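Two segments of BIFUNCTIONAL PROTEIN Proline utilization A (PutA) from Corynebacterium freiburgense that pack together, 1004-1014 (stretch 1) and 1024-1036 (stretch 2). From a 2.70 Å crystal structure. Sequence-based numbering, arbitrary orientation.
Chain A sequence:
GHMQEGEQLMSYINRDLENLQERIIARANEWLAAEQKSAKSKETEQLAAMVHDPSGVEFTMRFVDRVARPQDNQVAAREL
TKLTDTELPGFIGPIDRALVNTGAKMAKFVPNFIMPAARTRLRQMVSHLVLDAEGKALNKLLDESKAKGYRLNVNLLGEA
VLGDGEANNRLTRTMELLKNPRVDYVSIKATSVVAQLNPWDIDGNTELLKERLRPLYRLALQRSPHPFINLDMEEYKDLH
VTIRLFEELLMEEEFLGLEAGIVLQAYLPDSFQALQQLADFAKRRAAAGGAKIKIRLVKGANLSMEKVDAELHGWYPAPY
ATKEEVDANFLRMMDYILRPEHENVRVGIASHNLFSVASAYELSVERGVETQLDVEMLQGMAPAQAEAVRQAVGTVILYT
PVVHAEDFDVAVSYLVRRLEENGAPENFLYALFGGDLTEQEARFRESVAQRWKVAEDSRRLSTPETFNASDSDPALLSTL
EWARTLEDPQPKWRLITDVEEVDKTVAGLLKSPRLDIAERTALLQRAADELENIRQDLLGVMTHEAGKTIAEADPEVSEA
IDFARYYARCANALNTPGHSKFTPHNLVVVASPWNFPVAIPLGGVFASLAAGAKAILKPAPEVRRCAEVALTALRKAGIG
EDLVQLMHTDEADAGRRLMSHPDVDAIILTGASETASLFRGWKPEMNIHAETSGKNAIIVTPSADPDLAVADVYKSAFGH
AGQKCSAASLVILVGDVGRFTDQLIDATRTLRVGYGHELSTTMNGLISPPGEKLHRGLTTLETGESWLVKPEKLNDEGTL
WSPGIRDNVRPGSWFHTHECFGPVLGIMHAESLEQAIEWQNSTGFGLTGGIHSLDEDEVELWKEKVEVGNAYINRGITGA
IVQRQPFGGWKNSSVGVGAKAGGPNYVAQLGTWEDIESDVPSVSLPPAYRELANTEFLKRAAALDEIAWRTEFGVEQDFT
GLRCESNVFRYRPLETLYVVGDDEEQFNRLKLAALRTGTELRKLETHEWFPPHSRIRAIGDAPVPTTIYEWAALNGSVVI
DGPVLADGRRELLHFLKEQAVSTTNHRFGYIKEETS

Stretch 1, residues 1004-1014: LETHEWFPPHS
Stretch 2 (1024-1036) VPTTIYEWAALNG

An irregular segment, 1004-1014, with no regular secondary structure, runs alongside a stretch, 1024-1036, whose helix begins at T1026, and the two keep step in the same direction: T1006 lies across from I1028 (CA to CA 6.5 Å), W1009 from W1031 (CA to CA 8.4 Å), P1012 from N1035 (CA to CA 4.6 Å) and H1013 from G1036 (CA to CA 5.0 Å). The spacing is widest in the middle, where aromatic side chains fill the gap, and narrows at the end, where backbone meets backbone; 686 Å² is buried between them, both sides summed.

The backbone of stretch 1 is broken by two type II turns, E1005 to E1008 and P1011 to S1014. Their third residues, H1007 (phi/psi 71/-6) and H1013 (69/24), take positive phi. The first turn closes with a weak bond from E1008 N to E1005 O (3.4 Å) and is braced by E1005 N donating to E1008 OE1 (3.2 Å), with E1008 chi1 and chi2 both t. In the second, S1014 OG (chi1 m) donates to P1011 O at 2.7 Å. Between the turns F1010 is extended at -149/152. In stretch 2, P1025 is the N-cap residue, P1025 O accepting from I1028 N (3.0 Å), and helical hydrogen bonds such as A1032 N to I1028 O (2.9 Å) follow. G1036 leaves the helix at phi/psi 66/24, a conformation that favours glycine; an ideal G1036 CB would lie a tight 3.3 Å from H1013 CD2.

The apolar centre is F1010, chi1 p (48°) and chi2 87°. Its CB points sideways, but the ring reaches aliphatic groups on the helix: F1010 CZ is 3.8 Å from W1031 CB and 4.3 Å from A1032 CB, and F1010 CE2 is 4.1 Å from I1028 CG2 (chi1 m, chi2 t). The ring meets the helix backbone edge-on, F1010 CZ lying 3.8 Å from both I1028 O and A1032 N.

W1031 (chi1 m, chi2 9°) directs its CB toward stretch 1 and brings its indole edge to the backbone: W1031 CH2 is 3.4 Å from H1007 O, and W1031 CZ3 is 4.1 Å from W1009 N. The H1007 ring (chi1 m, chi2 89°) lies oblique to the six-membered ring of W1031, centroids 6.0 Å apart and planes at 88°, while T1027 CG2 sits over one imidazole face, 4.3 Å from H1007 NE2. Nearer the helix start, T1006 OG1 packs on P1025 CG at 3.4 Å, a van der Waals contact with carbon, and T1006 CG2 lies 4.2 Å from T1027 CB.

Polar contacts gather at the helix end, where N1035 O is free to accept from H1013 N (3.1 Å, N-H...O 144°). Beside it, H1013 CA makes a CA-H...O contact with G1036 O (3.6 Å, 165° at the hydrogen). N1035 (chi1 p, chi2 17°) aims its CB toward stretch 1, placing N1035 ND2 3.2 Å from F1010 O; N1035 CB is 4.0 Å from P1012 CB. The rule is simple: aromatic rings fill the wide middle; at the end the backbones approach, and G1036 has no CB to crowd H1013 CD2.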

# COMPACT_ATOMS: atom_id res chain seq x y z
N LEU A 1004 -43.46 -0.73 -10.71
CA LEU A 1004 -42.96 -1.24 -11.98
C LEU A 1004 -43.89 -2.33 -12.48
O LEU A 1004 -44.25 -3.24 -11.71
CB LEU A 1004 -41.55 -1.79 -11.84
CG LEU A 1004 -40.83 -2.29 -13.09
CD1 LEU A 1004 -40.18 -1.16 -13.89
CD2 LEU A 1004 -39.82 -3.31 -12.67
N GLU A 1005 -44.28 -2.26 -13.74
CA GLU A 1005 -45.14 -3.24 -14.38
C GLU A 1005 -44.32 -4.19 -15.26
O GLU A 1005 -43.12 -4.00 -15.48
CB GLU A 1005 -46.21 -2.53 -15.22
CG GLU A 1005 -47.07 -1.55 -14.44
CD GLU A 1005 -48.49 -2.07 -14.21
OE1 GLU A 1005 -48.73 -2.78 -13.21
OE2 GLU A 1005 -49.36 -1.77 -15.07
N THR A 1006 -44.99 -5.23 -15.77
CA THR A 1006 -44.36 -6.06 -16.78
C THR A 1006 -44.18 -5.23 -18.05
O THR A 1006 -45.07 -4.45 -18.42
CB THR A 1006 -45.21 -7.30 -17.10
OG1 THR A 1006 -45.80 -7.82 -15.90
CG2 THR A 1006 -44.35 -8.39 -17.73
N HIS A 1007 -43.04 -5.42 -18.71
CA HIS A 1007 -42.70 -4.73 -19.95
C HIS A 1007 -42.39 -3.25 -19.75
O HIS A 1007 -41.95 -2.58 -20.69
CB HIS A 1007 -43.80 -4.91 -21.01
CG HIS A 1007 -43.95 -6.33 -21.47
ND1 HIS A 1007 -44.78 -7.24 -20.85
CD2 HIS A 1007 -43.34 -7.02 -22.48
CE1 HIS A 1007 -44.69 -8.41 -21.45
NE2 HIS A 1007 -43.83 -8.30 -22.44
N GLU A 1008 -42.59 -2.71 -18.55
CA GLU A 1008 -42.05 -1.39 -18.27
C GLU A 1008 -40.53 -1.45 -18.11
O GLU A 1008 -39.99 -2.30 -17.39
CB GLU A 1008 -42.72 -0.79 -17.02
CG GLU A 1008 -42.44 0.74 -16.81
CD GLU A 1008 -43.07 1.32 -15.52
OE1 GLU A 1008 -44.02 0.71 -14.96
OE2 GLU A 1008 -42.62 2.39 -15.08
N TRP A 1009 -39.83 -0.59 -18.85
CA TRP A 1009 -38.38 -0.50 -18.83
C TRP A 1009 -37.86 0.02 -17.48
O TRP A 1009 -38.55 0.75 -16.75
CB TRP A 1009 -37.92 0.43 -19.95
CG TRP A 1009 -36.45 0.79 -20.04
CD1 TRP A 1009 -35.53 0.23 -20.87
CD2 TRP A 1009 -35.76 1.83 -19.32
NE1 TRP A 1009 -34.31 0.84 -20.71
CE2 TRP A 1009 -34.42 1.83 -19.77
CE3 TRP A 1009 -36.14 2.76 -18.34
CZ2 TRP A 1009 -33.45 2.72 -19.27
CZ3 TRP A 1009 -35.18 3.64 -17.84
CH2 TRP A 1009 -33.84 3.61 -18.31
N PHE A 1010 -36.62 -0.34 -17.17
CA PHE A 1010 -35.92 0.15 -15.99
C PHE A 1010 -34.43 0.21 -16.33
O PHE A 1010 -33.96 -0.57 -17.16
CB PHE A 1010 -36.18 -0.73 -14.76
CG PHE A 1010 -36.02 -2.21 -15.01
CD1 PHE A 1010 -34.78 -2.82 -14.88
CD2 PHE A 1010 -37.11 -2.99 -15.37
CE1 PHE A 1010 -34.62 -4.19 -15.11
CE2 PHE A 1010 -36.96 -4.37 -15.60
CZ PHE A 1010 -35.71 -4.96 -15.46
N PRO A 1011 -33.67 1.10 -15.69
CA PRO A 1011 -32.30 1.37 -16.14
C PRO A 1011 -31.37 0.22 -15.81
O PRO A 1011 -31.69 -0.63 -14.97
CB PRO A 1011 -31.91 2.62 -15.33
CG PRO A 1011 -33.14 3.15 -14.75
CD PRO A 1011 -34.07 1.99 -14.59
N PRO A 1012 -30.20 0.16 -16.44
CA PRO A 1012 -29.21 -0.84 -16.02
C PRO A 1012 -28.83 -0.66 -14.56
O PRO A 1012 -28.75 0.46 -14.05
CB PRO A 1012 -28.02 -0.58 -16.96
CG PRO A 1012 -28.64 0.07 -18.21
CD PRO A 1012 -29.82 0.87 -17.68
N HIS A 1013 -28.58 -1.79 -13.90
CA HIS A 1013 -28.10 -1.88 -12.51
C HIS A 1013 -29.13 -1.44 -11.48
O HIS A 1013 -28.77 -1.09 -10.34
CB HIS A 1013 -26.79 -1.11 -12.35
CG HIS A 1013 -25.84 -1.38 -13.47
ND1 HIS A 1013 -25.51 -0.43 -14.42
CD2 HIS A 1013 -25.24 -2.53 -13.86
CE1 HIS A 1013 -24.71 -0.97 -15.32
NE2 HIS A 1013 -24.54 -2.25 -15.01
N SER A 1014 -30.41 -1.50 -11.83
CA SER A 1014 -31.46 -1.21 -10.88
C SER A 1014 -31.61 -2.33 -9.86
O SER A 1014 -31.20 -3.48 -10.08
CB SER A 1014 -32.78 -0.99 -11.62
OG SER A 1014 -32.63 0.03 -12.57
N VAL A 1024 -42.73 -13.16 -9.60
CA VAL A 1024 -42.31 -12.05 -10.45
C VAL A 1024 -42.51 -12.47 -11.90
O VAL A 1024 -42.19 -13.62 -12.26
CB VAL A 1024 -40.85 -11.68 -10.17
CG1 VAL A 1024 -40.42 -10.50 -11.01
CG2 VAL A 1024 -40.65 -11.38 -8.70
N PRO A 1025 -43.06 -11.61 -12.75
CA PRO A 1025 -43.17 -11.98 -14.17
C PRO A 1025 -41.79 -12.25 -14.77
O PRO A 1025 -40.84 -11.51 -14.53
CB PRO A 1025 -43.84 -10.76 -14.79
CG PRO A 1025 -44.55 -10.07 -13.63
CD PRO A 1025 -43.71 -10.34 -12.42
N THR A 1026 -41.70 -13.32 -15.56
CA THR A 1026 -40.42 -13.80 -16.08
C THR A 1026 -39.69 -12.72 -16.88
O THR A 1026 -38.46 -12.59 -16.82
CB THR A 1026 -40.65 -15.04 -16.97
OG1 THR A 1026 -40.90 -16.18 -16.14
CG2 THR A 1026 -39.41 -15.36 -17.82
N THR A 1027 -40.44 -11.92 -17.63
CA THR A 1027 -39.81 -10.92 -18.48
C THR A 1027 -38.98 -9.95 -17.67
O THR A 1027 -37.95 -9.47 -18.15
CB THR A 1027 -40.89 -10.21 -19.30
OG1 THR A 1027 -41.60 -11.19 -20.07
CG2 THR A 1027 -40.28 -9.19 -20.26
N ILE A 1028 -39.37 -9.65 -16.43
CA ILE A 1028 -38.57 -8.75 -15.62
C ILE A 1028 -37.24 -9.39 -15.27
O ILE A 1028 -36.20 -8.73 -15.33
CB ILE A 1028 -39.32 -8.32 -14.36
CG1 ILE A 1028 -40.54 -7.49 -14.75
CG2 ILE A 1028 -38.40 -7.54 -13.43
CD1 ILE A 1028 -41.61 -7.55 -13.74
N TYR A 1029 -37.25 -10.67 -14.89
CA TYR A 1029 -36.00 -11.39 -14.64
C TYR A 1029 -35.11 -11.38 -15.89
O TYR A 1029 -33.90 -11.12 -15.80
CB TYR A 1029 -36.28 -12.83 -14.21
CG TYR A 1029 -36.72 -13.05 -12.78
CD1 TYR A 1029 -35.85 -12.82 -11.71
CD2 TYR A 1029 -38.01 -13.52 -12.49
CE1 TYR A 1029 -36.26 -13.04 -10.39
CE2 TYR A 1029 -38.43 -13.73 -11.17
CZ TYR A 1029 -37.54 -13.49 -10.13
OH TYR A 1029 -37.92 -13.71 -8.83
N GLU A 1030 -35.69 -11.66 -17.06
CA GLU A 1030 -34.91 -11.73 -18.30
C GLU A 1030 -34.31 -10.39 -18.65
O GLU A 1030 -33.19 -10.31 -19.18
CB GLU A 1030 -35.76 -12.20 -19.46
CG GLU A 1030 -36.07 -13.66 -19.44
CD GLU A 1030 -37.20 -14.03 -20.39
OE1 GLU A 1030 -37.88 -13.10 -20.90
OE2 GLU A 1030 -37.39 -15.24 -20.66
N TRP A 1031 -35.05 -9.31 -18.39
CA TRP A 1031 -34.51 -8.00 -18.69
C TRP A 1031 -33.43 -7.63 -17.70
O TRP A 1031 -32.39 -7.09 -18.09
CB TRP A 1031 -35.60 -6.95 -18.71
CG TRP A 1031 -36.51 -7.07 -19.88
CD1 TRP A 1031 -36.55 -8.08 -20.79
CD2 TRP A 1031 -37.51 -6.12 -20.29
NE1 TRP A 1031 -37.52 -7.83 -21.74
CE2 TRP A 1031 -38.12 -6.63 -21.45
CE3 TRP A 1031 -37.94 -4.89 -19.77
CZ2 TRP A 1031 -39.14 -5.95 -22.12
CZ3 TRP A 1031 -38.94 -4.22 -20.43
CH2 TRP A 1031 -39.53 -4.75 -21.59
N ALA A 1032 -33.63 -7.97 -16.42
CA ALA A 1032 -32.62 -7.71 -15.40
C ALA A 1032 -31.31 -8.41 -15.72
O ALA A 1032 -30.24 -7.88 -15.43
CB ALA A 1032 -33.12 -8.13 -14.01
N ALA A 1033 -31.39 -9.62 -16.29
CA ALA A 1033 -30.18 -10.35 -16.63
C ALA A 1033 -29.42 -9.69 -17.77
O ALA A 1033 -28.18 -9.74 -17.79
CB ALA A 1033 -30.50 -11.79 -17.01
N LEU A 1034 -30.14 -9.02 -18.68
CA LEU A 1034 -29.49 -8.33 -19.78
C LEU A 1034 -28.79 -7.06 -19.32
O LEU A 1034 -27.68 -6.77 -19.76
CB LEU A 1034 -30.51 -7.99 -20.85
CG LEU A 1034 -30.98 -9.19 -21.67
CD1 LEU A 1034 -32.21 -8.83 -22.48
CD2 LEU A 1034 -29.86 -9.64 -22.54
N ASN A 1035 -29.40 -6.28 -18.42
CA ASN A 1035 -28.82 -5.00 -18.04
C ASN A 1035 -28.26 -4.99 -16.62
O ASN A 1035 -28.06 -3.91 -16.05
CB ASN A 1035 -29.81 -3.86 -18.25
CG ASN A 1035 -31.00 -3.89 -17.28
OD1 ASN A 1035 -30.98 -4.55 -16.24
ND2 ASN A 1035 -32.04 -3.14 -17.63
N GLY A 1036 -27.99 -6.17 -16.04
CA GLY A 1036 -27.33 -6.27 -14.74
C GLY A 1036 -28.07 -5.73 -13.52
O GLY A 1036 -27.43 -5.38 -12.53